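Long-range contacts in isocitrate dehydrogenase [NAD] subunit 2 (Saccharomyces cerevisiae, PDB 3BLX), which catalyses, together with subunit 1 in an octamer, the NAD+-dependent oxidative decarboxylation of isocitrate to 2-oxoglutarate in the citric acid cycle, and also binds RNA: residues B[42-47]-B[350-354]; B[64-68]-B[96-100]; B[81-85]-B[305-309]; B[106-110]-B[273-277]; B[160-166]-B[199-203]. All blocks are in the same frame, centred on the assembly; numbering follows the deposited sequence.

Contact 1. Residues B[42-47]-B[350-354]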
# COMPACT_ATOMS: atom_id res chain seq x y z
N LYS B 42 54.27 -33.22 8.09
CA LYS B 42 55.13 -33.82 9.11
C LYS B 42 54.90 -35.32 9.29
O LYS B 42 55.78 -36.05 9.76
CB LYS B 42 54.95 -33.11 10.46
CG LYS B 42 55.49 -31.68 10.52
CD LYS B 42 55.44 -31.10 11.94
CE LYS B 42 56.02 -29.69 11.99
NZ LYS B 42 56.01 -29.15 13.38
N ILE B 43 53.70 -35.77 8.94
CA ILE B 43 53.34 -37.18 9.05
C ILE B 43 53.59 -37.88 7.72
O ILE B 43 53.71 -39.10 7.66
CB ILE B 43 51.86 -37.34 9.44
CG1 ILE B 43 51.61 -36.68 10.79
CG2 ILE B 43 51.47 -38.78 9.52
CD1 ILE B 43 50.26 -37.03 11.39
N PHE B 44 53.70 -37.11 6.65
CA PHE B 44 53.98 -37.67 5.34
C PHE B 44 55.49 -37.80 5.16
O PHE B 44 55.98 -38.72 4.50
CB PHE B 44 53.35 -36.82 4.22
CG PHE B 44 52.03 -37.37 3.69
CD1 PHE B 44 51.04 -37.81 4.55
CD2 PHE B 44 51.79 -37.43 2.33
CE1 PHE B 44 49.85 -38.31 4.07
CE2 PHE B 44 50.59 -37.93 1.85
CZ PHE B 44 49.62 -38.37 2.73
N SER B 45 56.23 -36.87 5.77
CA SER B 45 57.69 -36.93 5.78
C SER B 45 58.15 -38.02 6.75
O SER B 45 58.99 -38.85 6.41
CB SER B 45 58.29 -35.58 6.16
OG SER B 45 59.69 -35.53 5.89
N ALA B 46 57.57 -38.03 7.95
CA ALA B 46 57.91 -39.00 8.99
C ALA B 46 57.59 -40.46 8.66
O ALA B 46 58.13 -41.37 9.29
CB ALA B 46 57.26 -38.61 10.31
N ALA B 47 56.71 -40.69 7.69
CA ALA B 47 56.40 -42.06 7.27
C ALA B 47 57.07 -42.35 5.94
O ALA B 47 56.85 -43.40 5.33
CB ALA B 47 54.91 -42.25 7.16
N VAL B 350 50.87 -39.32 16.81
CA VAL B 350 50.55 -40.17 15.67
C VAL B 350 51.82 -40.70 15.05
O VAL B 350 51.88 -41.85 14.66
CB VAL B 350 49.71 -39.39 14.60
CG1 VAL B 350 49.86 -40.01 13.20
CG2 VAL B 350 48.25 -39.31 15.01
N ILE B 351 52.85 -39.85 14.97
CA ILE B 351 54.13 -40.28 14.42
C ILE B 351 54.74 -41.38 15.30
O ILE B 351 55.53 -42.20 14.82
CB ILE B 351 55.14 -39.11 14.27
CG1 ILE B 351 54.50 -37.92 13.54
CG2 ILE B 351 56.39 -39.56 13.52
CD1 ILE B 351 55.41 -36.71 13.42
N LYS B 352 54.35 -41.39 16.58
CA LYS B 352 54.76 -42.42 17.54
C LYS B 352 54.41 -43.81 17.03
O LYS B 352 55.29 -44.64 16.78
CB LYS B 352 54.11 -42.21 18.91
CG LYS B 352 54.66 -41.04 19.73
CD LYS B 352 56.17 -41.12 19.89
CE LYS B 352 56.73 -39.89 20.62
NZ LYS B 352 58.22 -39.93 20.70
N ARG B 353 53.11 -44.07 16.88
CA ARG B 353 52.63 -45.36 16.39
C ARG B 353 52.59 -45.43 14.86
O ARG B 353 51.96 -46.30 14.28
CB ARG B 353 51.27 -45.71 17.00
CG ARG B 353 50.35 -44.55 17.17
CD ARG B 353 50.56 -43.83 18.50
NE ARG B 353 49.60 -44.25 19.52
CZ ARG B 353 49.43 -43.65 20.70
NH1 ARG B 353 50.13 -42.57 21.02
NH2 ARG B 353 48.53 -44.12 21.56
N LEU B 354 53.29 -44.50 14.22
CA LEU B 354 53.27 -44.39 12.77
C LEU B 354 53.73 -45.66 12.05
O LEU B 354 53.30 -45.98 10.94
CB LEU B 354 54.14 -43.20 12.33
CG LEU B 354 54.39 -43.09 10.84
CD1 LEU B 354 53.07 -42.93 10.12
CD2 LEU B 354 55.32 -41.92 10.54
OXT LEU B 354 54.55 -46.42 12.57

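Contact 2. Residues B[64-68]-B[96-100]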
# COMPACT_ATOMS: atom_id res chain seq x y z
N ASN B 64 34.85 -11.32 -16.29
CA ASN B 64 33.47 -11.06 -16.74
C ASN B 64 32.40 -11.17 -15.63
O ASN B 64 31.22 -11.39 -15.93
CB ASN B 64 33.10 -11.97 -17.93
CG ASN B 64 33.55 -11.41 -19.27
OD1 ASN B 64 33.11 -10.35 -19.70
ND2 ASN B 64 34.41 -12.14 -19.95
N GLY B 65 32.80 -11.02 -14.37
CA GLY B 65 31.89 -11.13 -13.23
C GLY B 65 31.65 -12.58 -12.83
O GLY B 65 31.22 -12.88 -11.71
N LEU B 66 31.93 -13.47 -13.78
CA LEU B 66 31.90 -14.91 -13.58
C LEU B 66 33.16 -15.31 -12.81
O LEU B 66 34.27 -15.10 -13.31
CB LEU B 66 31.82 -15.62 -14.95
CG LEU B 66 32.05 -17.13 -15.16
CD1 LEU B 66 33.50 -17.46 -15.54
CD2 LEU B 66 31.58 -17.97 -13.97
N THR B 67 33.00 -15.85 -11.60
CA THR B 67 34.15 -16.26 -10.78
C THR B 67 35.01 -17.31 -11.49
O THR B 67 34.51 -18.31 -12.00
CB THR B 67 33.74 -16.76 -9.37
OG1 THR B 67 32.84 -17.85 -9.48
CG2 THR B 67 33.07 -15.65 -8.59
N THR B 68 36.31 -17.04 -11.55
CA THR B 68 37.26 -17.89 -12.26
C THR B 68 38.42 -18.27 -11.32
O THR B 68 38.74 -17.57 -10.37
CB THR B 68 37.79 -17.22 -13.57
OG1 THR B 68 36.78 -17.26 -14.60
CG2 THR B 68 39.05 -17.92 -14.09
N HIS B 96 31.69 -13.93 -5.32
CA HIS B 96 30.33 -13.81 -5.86
C HIS B 96 29.71 -15.20 -6.04
O HIS B 96 28.86 -15.62 -5.24
CB HIS B 96 30.29 -13.01 -7.17
CG HIS B 96 28.90 -12.69 -7.63
ND1 HIS B 96 28.41 -13.10 -8.86
CD2 HIS B 96 27.89 -12.02 -7.03
CE1 HIS B 96 27.16 -12.68 -8.99
NE2 HIS B 96 26.82 -12.02 -7.89
N ARG B 97 30.14 -15.92 -7.08
CA ARG B 97 29.73 -17.32 -7.27
C ARG B 97 30.41 -18.21 -6.23
O ARG B 97 31.25 -17.74 -5.46
CB ARG B 97 30.03 -17.80 -8.69
CG ARG B 97 29.13 -18.91 -9.19
CD ARG B 97 29.03 -18.91 -10.71
NE ARG B 97 30.27 -19.37 -11.34
CZ ARG B 97 30.40 -20.53 -11.99
NH1 ARG B 97 29.36 -21.35 -12.09
NH2 ARG B 97 31.56 -20.87 -12.54
N SER B 98 30.05 -19.49 -6.19
CA SER B 98 30.54 -20.39 -5.13
C SER B 98 31.96 -20.87 -5.41
O SER B 98 32.28 -21.30 -6.51
CB SER B 98 29.59 -21.58 -4.94
OG SER B 98 30.07 -22.48 -3.95
N LEU B 99 32.81 -20.80 -4.40
CA LEU B 99 34.22 -21.14 -4.55
C LEU B 99 34.38 -22.63 -4.85
O LEU B 99 35.16 -23.02 -5.73
CB LEU B 99 34.97 -20.76 -3.28
CG LEU B 99 36.46 -21.04 -3.29
CD1 LEU B 99 37.06 -20.62 -4.62
CD2 LEU B 99 37.12 -20.32 -2.13
N ASN B 100 33.63 -23.44 -4.11
CA ASN B 100 33.61 -24.88 -4.32
C ASN B 100 32.95 -25.23 -5.65
O ASN B 100 33.36 -26.17 -6.32
CB ASN B 100 32.91 -25.58 -3.15
CG ASN B 100 33.63 -25.37 -1.82
OD1 ASN B 100 34.81 -25.73 -1.66
ND2 ASN B 100 32.93 -24.77 -0.86

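Contact 3. Residues B[81-85]-B[305-309]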
# COMPACT_ATOMS: atom_id res chain seq x y z
N LEU B 81 47.43 -33.77 -11.42
CA LEU B 81 46.27 -34.68 -11.47
C LEU B 81 45.69 -35.01 -10.09
O LEU B 81 44.67 -35.71 -9.99
CB LEU B 81 46.60 -35.97 -12.24
CG LEU B 81 47.04 -35.86 -13.70
CD1 LEU B 81 47.11 -37.24 -14.33
CD2 LEU B 81 46.13 -34.94 -14.51
N VAL B 82 46.34 -34.51 -9.04
CA VAL B 82 45.86 -34.69 -7.68
C VAL B 82 46.10 -33.44 -6.84
O VAL B 82 47.09 -32.75 -7.04
CB VAL B 82 46.54 -35.88 -7.00
CG1 VAL B 82 46.29 -35.86 -5.53
CG2 VAL B 82 46.02 -37.15 -7.58
N ALA B 83 45.17 -33.16 -5.92
CA ALA B 83 45.30 -32.04 -4.99
C ALA B 83 44.72 -32.45 -3.65
O ALA B 83 43.90 -33.36 -3.58
CB ALA B 83 44.58 -30.82 -5.51
N LEU B 84 45.15 -31.78 -2.59
CA LEU B 84 44.65 -32.03 -1.25
C LEU B 84 44.39 -30.73 -0.51
O LEU B 84 45.30 -30.20 0.11
CB LEU B 84 45.67 -32.84 -0.45
CG LEU B 84 45.38 -32.95 1.04
CD1 LEU B 84 44.33 -34.00 1.28
CD2 LEU B 84 46.63 -33.27 1.81
N LYS B 85 43.17 -30.21 -0.55
CA LYS B 85 42.90 -28.90 0.03
C LYS B 85 42.31 -28.95 1.44
O LYS B 85 41.59 -29.87 1.79
CB LYS B 85 42.01 -28.06 -0.90
CG LYS B 85 40.57 -28.52 -1.02
CD LYS B 85 39.76 -27.64 -1.97
CE LYS B 85 39.27 -26.37 -1.30
NZ LYS B 85 38.30 -26.63 -0.21
N MET B 305 43.44 -40.09 -0.68
CA MET B 305 44.28 -39.64 -1.78
C MET B 305 45.38 -40.67 -2.10
O MET B 305 45.58 -41.05 -3.26
CB MET B 305 44.89 -38.28 -1.45
CG MET B 305 45.66 -37.67 -2.60
SD MET B 305 46.52 -36.18 -2.15
CE MET B 305 47.48 -36.71 -0.72
N LEU B 306 46.09 -41.13 -1.07
CA LEU B 306 47.08 -42.19 -1.23
C LEU B 306 46.47 -43.36 -1.98
O LEU B 306 46.93 -43.72 -3.07
CB LEU B 306 47.61 -42.64 0.14
CG LEU B 306 48.92 -42.03 0.71
CD1 LEU B 306 49.37 -40.77 -0.02
CD2 LEU B 306 48.80 -41.78 2.21
N ASN B 307 45.41 -43.93 -1.41
CA ASN B 307 44.68 -45.03 -2.04
C ASN B 307 44.28 -44.75 -3.49
O ASN B 307 44.12 -45.67 -4.27
CB ASN B 307 43.44 -45.40 -1.24
CG ASN B 307 43.76 -46.28 -0.05
OD1 ASN B 307 44.53 -47.23 -0.16
ND2 ASN B 307 43.16 -45.98 1.10
N HIS B 308 44.09 -43.50 -3.84
CA HIS B 308 43.67 -43.18 -5.19
C HIS B 308 44.89 -43.19 -6.11
O HIS B 308 44.78 -43.36 -7.34
CB HIS B 308 42.91 -41.84 -5.22
CG HIS B 308 42.60 -41.34 -6.60
ND1 HIS B 308 43.11 -40.16 -7.10
CD2 HIS B 308 41.82 -41.85 -7.58
CE1 HIS B 308 42.67 -39.97 -8.33
NE2 HIS B 308 41.89 -40.98 -8.65
N MET B 309 46.06 -43.03 -5.48
CA MET B 309 47.33 -42.95 -6.19
C MET B 309 47.99 -44.32 -6.32
O MET B 309 48.79 -44.55 -7.22
CB MET B 309 48.26 -41.94 -5.51
CG MET B 309 47.89 -40.49 -5.78
SD MET B 309 49.02 -39.29 -5.07
CE MET B 309 49.01 -39.82 -3.37

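Contact 4. Residues B[106-110]-B[273-277]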
# COMPACT_ATOMS: atom_id res chain seq x y z
N THR B 106 35.67 -26.33 -13.20
CA THR B 106 36.90 -26.20 -13.97
C THR B 106 37.69 -27.51 -14.10
O THR B 106 38.30 -27.75 -15.14
CB THR B 106 37.83 -25.05 -13.47
OG1 THR B 106 38.75 -25.54 -12.50
CG2 THR B 106 37.04 -23.88 -12.89
N PHE B 107 37.66 -28.37 -13.09
CA PHE B 107 38.43 -29.63 -13.12
C PHE B 107 37.65 -30.87 -13.51
O PHE B 107 38.19 -31.97 -13.47
CB PHE B 107 39.13 -29.87 -11.78
CG PHE B 107 40.09 -28.79 -11.42
CD1 PHE B 107 39.88 -28.02 -10.29
CD2 PHE B 107 41.16 -28.50 -12.24
CE1 PHE B 107 40.75 -26.99 -9.97
CE2 PHE B 107 42.04 -27.48 -11.93
CZ PHE B 107 41.83 -26.71 -10.80
N GLY B 108 36.38 -30.68 -13.88
CA GLY B 108 35.54 -31.76 -14.35
C GLY B 108 35.22 -32.78 -13.28
O GLY B 108 35.15 -33.98 -13.57
N LEU B 109 35.05 -32.30 -12.04
CA LEU B 109 34.72 -33.17 -10.91
C LEU B 109 33.24 -33.53 -10.90
O LEU B 109 32.40 -32.66 -10.75
CB LEU B 109 35.10 -32.51 -9.60
CG LEU B 109 36.50 -31.90 -9.57
CD1 LEU B 109 36.76 -31.29 -8.21
CD2 LEU B 109 37.57 -32.92 -9.91
N PHE B 110 32.92 -34.81 -11.04
CA PHE B 110 31.54 -35.21 -11.20
C PHE B 110 31.02 -36.01 -10.01
O PHE B 110 29.81 -36.07 -9.78
CB PHE B 110 31.36 -35.96 -12.53
CG PHE B 110 32.16 -37.22 -12.61
CD1 PHE B 110 31.68 -38.39 -12.05
CD2 PHE B 110 33.40 -37.22 -13.22
CE1 PHE B 110 32.43 -39.56 -12.11
CE2 PHE B 110 34.16 -38.39 -13.28
CZ PHE B 110 33.68 -39.55 -12.72
N LYS B 273 40.11 -36.98 -14.87
CA LYS B 273 41.55 -37.09 -14.68
C LYS B 273 42.01 -36.51 -13.34
O LYS B 273 42.78 -37.14 -12.61
CB LYS B 273 42.30 -36.46 -15.85
CG LYS B 273 41.76 -35.10 -16.28
CD LYS B 273 42.72 -34.39 -17.23
CE LYS B 273 42.31 -32.94 -17.46
NZ LYS B 273 43.37 -32.17 -18.16
N ILE B 274 41.53 -35.31 -13.01
CA ILE B 274 41.90 -34.67 -11.74
C ILE B 274 41.01 -35.17 -10.60
O ILE B 274 39.89 -35.60 -10.83
CB ILE B 274 41.79 -33.11 -11.80
CG1 ILE B 274 42.60 -32.52 -12.97
CG2 ILE B 274 42.26 -32.49 -10.51
CD1 ILE B 274 41.76 -32.20 -14.20
N SER B 275 41.53 -35.14 -9.37
CA SER B 275 40.75 -35.49 -8.18
C SER B 275 41.25 -34.71 -6.98
O SER B 275 42.43 -34.72 -6.66
CB SER B 275 40.83 -36.99 -7.89
OG SER B 275 40.07 -37.74 -8.82
N ILE B 276 40.33 -34.06 -6.28
CA ILE B 276 40.69 -33.21 -5.16
C ILE B 276 40.14 -33.81 -3.89
O ILE B 276 39.05 -34.35 -3.90
CB ILE B 276 40.12 -31.82 -5.38
CG1 ILE B 276 40.73 -31.23 -6.65
CG2 ILE B 276 40.38 -30.95 -4.18
CD1 ILE B 276 40.42 -29.77 -6.87
N PHE B 277 40.91 -33.74 -2.81
CA PHE B 277 40.55 -34.41 -1.56
C PHE B 277 40.57 -33.39 -0.47
O PHE B 277 41.50 -32.61 -0.38
CB PHE B 277 41.55 -35.53 -1.27
CG PHE B 277 41.55 -36.60 -2.30
CD1 PHE B 277 40.89 -37.80 -2.08
CD2 PHE B 277 42.19 -36.40 -3.53
CE1 PHE B 277 40.88 -38.81 -3.06
CE2 PHE B 277 42.18 -37.40 -4.52
CZ PHE B 277 41.53 -38.61 -4.29

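Contact 5. Residues B[160-166]-B[199-203]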
# COMPACT_ATOMS: atom_id res chain seq x y z
N ILE B 160 18.29 -33.06 -14.82
CA ILE B 160 19.03 -34.31 -14.64
C ILE B 160 19.24 -35.00 -16.00
O ILE B 160 18.32 -35.08 -16.80
CB ILE B 160 18.36 -35.25 -13.59
CG1 ILE B 160 19.36 -36.22 -13.01
CG2 ILE B 160 17.24 -36.04 -14.19
CD1 ILE B 160 18.70 -37.33 -12.21
N THR B 161 20.45 -35.48 -16.28
CA THR B 161 20.73 -36.11 -17.58
C THR B 161 21.22 -37.54 -17.44
O THR B 161 21.85 -37.88 -16.45
CB THR B 161 21.79 -35.35 -18.43
OG1 THR B 161 23.07 -35.41 -17.80
CG2 THR B 161 21.39 -33.90 -18.68
N ARG B 162 20.91 -38.36 -18.45
CA ARG B 162 21.39 -39.74 -18.53
C ARG B 162 22.92 -39.77 -18.47
O ARG B 162 23.49 -40.52 -17.68
CB ARG B 162 20.86 -40.41 -19.81
CG ARG B 162 21.78 -41.47 -20.40
CD ARG B 162 21.06 -42.36 -21.40
NE ARG B 162 20.39 -43.50 -20.78
CZ ARG B 162 19.15 -43.46 -20.30
NH1 ARG B 162 18.44 -42.33 -20.38
NH2 ARG B 162 18.60 -44.54 -19.75
N ASP B 163 23.59 -38.92 -19.25
CA ASP B 163 25.06 -38.92 -19.27
C ASP B 163 25.68 -38.72 -17.89
O ASP B 163 26.52 -39.51 -17.46
CB ASP B 163 25.60 -37.85 -20.23
CG ASP B 163 25.40 -38.22 -21.70
OD1 ASP B 163 25.00 -39.37 -21.99
OD2 ASP B 163 25.67 -37.35 -22.57
N ALA B 164 25.28 -37.68 -17.18
CA ALA B 164 25.91 -37.37 -15.91
C ALA B 164 25.63 -38.45 -14.89
O ALA B 164 26.44 -38.69 -14.00
CB ALA B 164 25.44 -36.02 -15.39
N SER B 165 24.47 -39.09 -15.03
CA SER B 165 24.05 -40.17 -14.14
C SER B 165 24.83 -41.48 -14.40
O SER B 165 25.24 -42.15 -13.46
CB SER B 165 22.54 -40.40 -14.27
OG SER B 165 21.82 -39.35 -13.67
N GLU B 166 25.00 -41.84 -15.67
CA GLU B 166 25.77 -43.01 -16.07
C GLU B 166 27.21 -42.60 -15.99
O GLU B 166 27.86 -42.38 -17.00
CB GLU B 166 25.43 -43.40 -17.51
CG GLU B 166 26.36 -44.43 -18.16
CD GLU B 166 26.26 -44.44 -19.70
OE1 GLU B 166 25.28 -43.87 -20.27
OE2 GLU B 166 27.18 -45.02 -20.34
N LEU B 199 14.67 -42.03 -14.30
CA LEU B 199 15.75 -42.07 -15.29
C LEU B 199 17.04 -42.51 -14.62
O LEU B 199 17.85 -43.22 -15.20
CB LEU B 199 15.92 -40.70 -15.98
CG LEU B 199 17.19 -40.43 -16.77
CD1 LEU B 199 16.94 -39.33 -17.76
CD2 LEU B 199 18.36 -40.04 -15.87
N PHE B 200 17.22 -42.07 -13.39
CA PHE B 200 18.40 -42.40 -12.62
C PHE B 200 18.42 -43.88 -12.31
O PHE B 200 19.46 -44.49 -12.43
CB PHE B 200 18.41 -41.59 -11.34
CG PHE B 200 19.73 -41.60 -10.63
CD1 PHE B 200 20.79 -40.83 -11.09
CD2 PHE B 200 19.91 -42.37 -9.49
CE1 PHE B 200 22.01 -40.82 -10.42
CE2 PHE B 200 21.13 -42.37 -8.83
CZ PHE B 200 22.18 -41.59 -9.29
N VAL B 201 17.28 -44.45 -11.91
CA VAL B 201 17.17 -45.88 -11.63
C VAL B 201 17.36 -46.73 -12.89
O VAL B 201 18.02 -47.74 -12.84
CB VAL B 201 15.83 -46.24 -10.96
CG1 VAL B 201 15.61 -47.75 -10.97
CG2 VAL B 201 15.77 -45.70 -9.54
N ASN B 202 16.79 -46.31 -14.01
CA ASN B 202 16.94 -47.05 -15.26
C ASN B 202 18.38 -47.11 -15.70
O ASN B 202 18.83 -48.12 -16.20
CB ASN B 202 16.10 -46.45 -16.40
CG ASN B 202 14.62 -46.76 -16.27
OD1 ASN B 202 14.22 -47.55 -15.41
ND2 ASN B 202 13.81 -46.14 -17.11
N VAL B 203 19.10 -46.01 -15.54
CA VAL B 203 20.50 -45.95 -15.90
C VAL B 203 21.31 -46.91 -15.02
O VAL B 203 22.29 -47.52 -15.47
CB VAL B 203 21.01 -44.51 -15.74
CG1 VAL B 203 22.51 -44.48 -15.52
CG2 VAL B 203 20.65 -43.71 -16.94

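Contact 1. Residues B[42-47]-B[350-354]
Ile43, Ala46 and Ala47 meet Val350, Ile351 and Leu354 where the C-terminal end of helix 33-45 and the residues after it pack against the end of helix 343-352 and the chain terminus. This pairing is part of the isocitrate/isopropylmalate dehydrogenase fold, in which early and late parts of the chain build one domain together. The meeting of branched side chains comes first. Ile43 has CG1 anti to its carbonyl carbon (chi1 -60°) and runs on extended, which carries CD1 out to Val350 CG1 at 3.5 Å, the two side chains crossing at about a right angle. The same isoleucine passes Ile351 more slantwise, with Ile43 CG1 4.2 Å from Ile351 CG1. Contacts onto alanines and backbone form the second group. Ile351 sets its CG2 methyl 3.5 Å from Ala46 CB, while Ile351 CD1 reaches toward the carbonyl of Lys42, 3.7 Å from Lys42 O, an oxygen already bonded to Ala46 N in the helix. A serine at Ile351 would remove the CG2 and CD1 contacts, probably leaving Ala46 CB to Leu354 on this side and a gap beside Ile43. Helices 296-309 and 312-326 add further cover, Leu299 touching Ile43 and Ile326 touching Val350. At the C-terminal residue, Leu354 lays its fork on Ala47, with CD1 3.6 Å and CD2 3.4 Å from Ala47 CB.

Contact 2. Residues B[64-68]-B[96-100]
The backbones of Thr67 and Arg97 pass closest, their CA atoms 5.7 Å apart, where the second strand of the small antiparallel hairpin 61-68 runs by the loop that leads into helix 99-107. Thr67 fills the middle of the contact, its CB pointing toward the loop. Its OG1 sits between the backbone N and the carbonyl carbon (chi1 58°), which turns OG1 to the CB of Arg97 and sets the methyl CG2 against the start of the loop, 3.3 Å from Arg97 N and 4.1 Å from His96 CB. These are van der Waals meetings. Arg97 then leads its chain back past the hairpin: a bend at chi3 (72°) brings the guanidinium obliquely across the Leu66 methyl CD2, which lies 3.2 Å from Arg97 NH2 and 3.3 Å from Arg97 NE. Thr67 O stands in the plane of that guanidinium, at its edge, but 3.9 Å from Arg97 NH2. Replacing Arg97 by an alanine would keep the CB against Thr67 but would probably leave Leu66 CD2 without its guanidinium partner. The Arg97 side chain lies about 9 Å (nearest atoms) from the side chains of Arg104, which probably binds substrate, and Tyr142, probably critical for catalysis, so this surface contact probably lies near the active site. Ser98 caps the N-terminus of helix 99-107, weakly, through Leu101 N; Thr102 of that helix touches both Thr67 and Arg97, and Phe62 of strand 61-63 touches Thr67 and His96 from the hairpin's other arm.

Contact 3. Residues B[81-85]-B[305-309]
Val82 and Met305 cross at a slant between strand 82-85 and the end of helix 296-309, the chief meeting of a buried interface that joins the central mixed sheet to this helix in the isocitrate/isopropylmalate dehydrogenase fold. Met305 CG, anti to the backbone N (chi1 -174°), carries the thioether across to the strand; it lies over two alternate strand residues, SD 3.4 Å from Val82 CG1 and 3.8 Å from Leu84 CB. Val82 and Leu84 both point toward the helix, while Ala83 between them points away, the ordinary alternation of a strand. Val82 divides its two methyls between different partners. CG1 takes the thioether, whereas CG2 turns to the next helical turn, 4.2 Å from Met309 CG and equally far, at 4.2 Å, from His308 ND1. That second approach comes in at the edge of the imidazole, near its plane. The NE2 of His308 is hydrogen-bonded to Gly9 O, outside both segments, which helps to set the ring's turn. The strand and the short helical segment run almost exactly antiparallel, at 175°, with their axes 10.1 Å apart at closest approach, a spacing usual for a helix laid on a sheet. Strand 275-279 flanks strand 82-85 in the sheet and sends Phe277 up against both Met305 and His308, while Val40 of helix 33-45 covers Leu84.

Contact 4. Residues B[106-110]-B[273-277]
Ile274 O takes a weak hydrogen bond from Ser275 OG, 2.9 Å away, and is also met from the other segment by the methyl Leu109 CD2, at 3.7 Å from Ile274 O. The remaining contact is apolar. Phe107 and Leu109, on either side of Gly108, converge on Ile276: Ile276 CD1 lies 3.9 Å from Phe107 CD1 and 4.2 Å from Leu109 CD1, and both side chains cross Ile276 at about a right angle. Ile276 CG1 is anti to the carbonyl carbon (chi1 -61°) and the chain continues extended, which delivers that methyl to the two of them. Ile274 meets the end of the helix, its CB 4.2 Å from Phe107 CB and its CD1 3.7 Å from Phe107 O. Helix 99-107 ends here in a Schellman motif at Gly108, whose positive phi turns the chain into strand 109-117 of the central mixed sheet, where strand 266-271 separates it from strand 275-279. Leu109 is about 4 Å from the side chain of Arg104, which probably binds substrate. Within its own segment, Phe107 carries Thr106 OG1 over the centre of one ring face, and Ile77 of helix 71-80 touches both Phe107 and Ile274.

Contact 5. Residues B[160-166]-B[199-203]
Phe200 presents its ring edge to Ser165, whose OG lies in the ring plane, nearest Phe200 CD1 (3.1 Å), at the close-fitting heart of the crossing of helices 162-178 and 195-208. The short segments cross at -51° with axes 9.5 Å apart. Leu199 CD2 lies over the first turn of the helix, 4.0 Å from Arg162 N, and Ile160 CD1 meets Phe200 CD1 at 4.2 Å. Val203 points into the crossing; its CG1, anti to the backbone N (chi1 155°), packs 3.7 Å from Glu166 CB. Arg162 and Glu166 form the partly exposed, charged rim, where one face of the Arg162 guanidinium covers Val203 CG2, offset toward the group's edge, and Glu166 OE2 makes a salt bridge with Arg170. Beyond Ile160 and Thr161, a strand of a subunit 1 chain extends the ladder in antiparallel fashion, so this helix start stands next to the subunit interface. Thr161 caps helix 162-178, its OG1 accepting from Ala164 N at 163° and also bonded to Glu139. Thr161 O receives Ser165 N and Ser165 OG from opposite faces of its plane. The serine's proton is thus spent within its own helix, and its oxygen lies at the ring's C-H edge, whose weak positive charge probably suits it.

Contacts 3 and 4 lie in the core, centres 10 Å apart, and share one sheet: strands 82-85 and 275-279 are neighbours, probably hydrogen-bonded, as from Phe277 N to Ala83 O (3.1 Å). Contacts 1, 2 and 5 lie 22 to 23 Å from the chain's centre, yet Phe44 CZ of contact 1 meets Leu306 CD2 of contact 3 at 3.5 Å. Contact 2, on the surface, shares helix 99-107 with contact 4 without touching it. Contact 5 stands across the chain's centre from contact 1, beside subunit 1. Aliphatic side chains carry contact 1, a thioether joins them in contact 3 and a phenylalanine ring in contact 4; guanidinium groups meet methyls only in contacts 2 and 5.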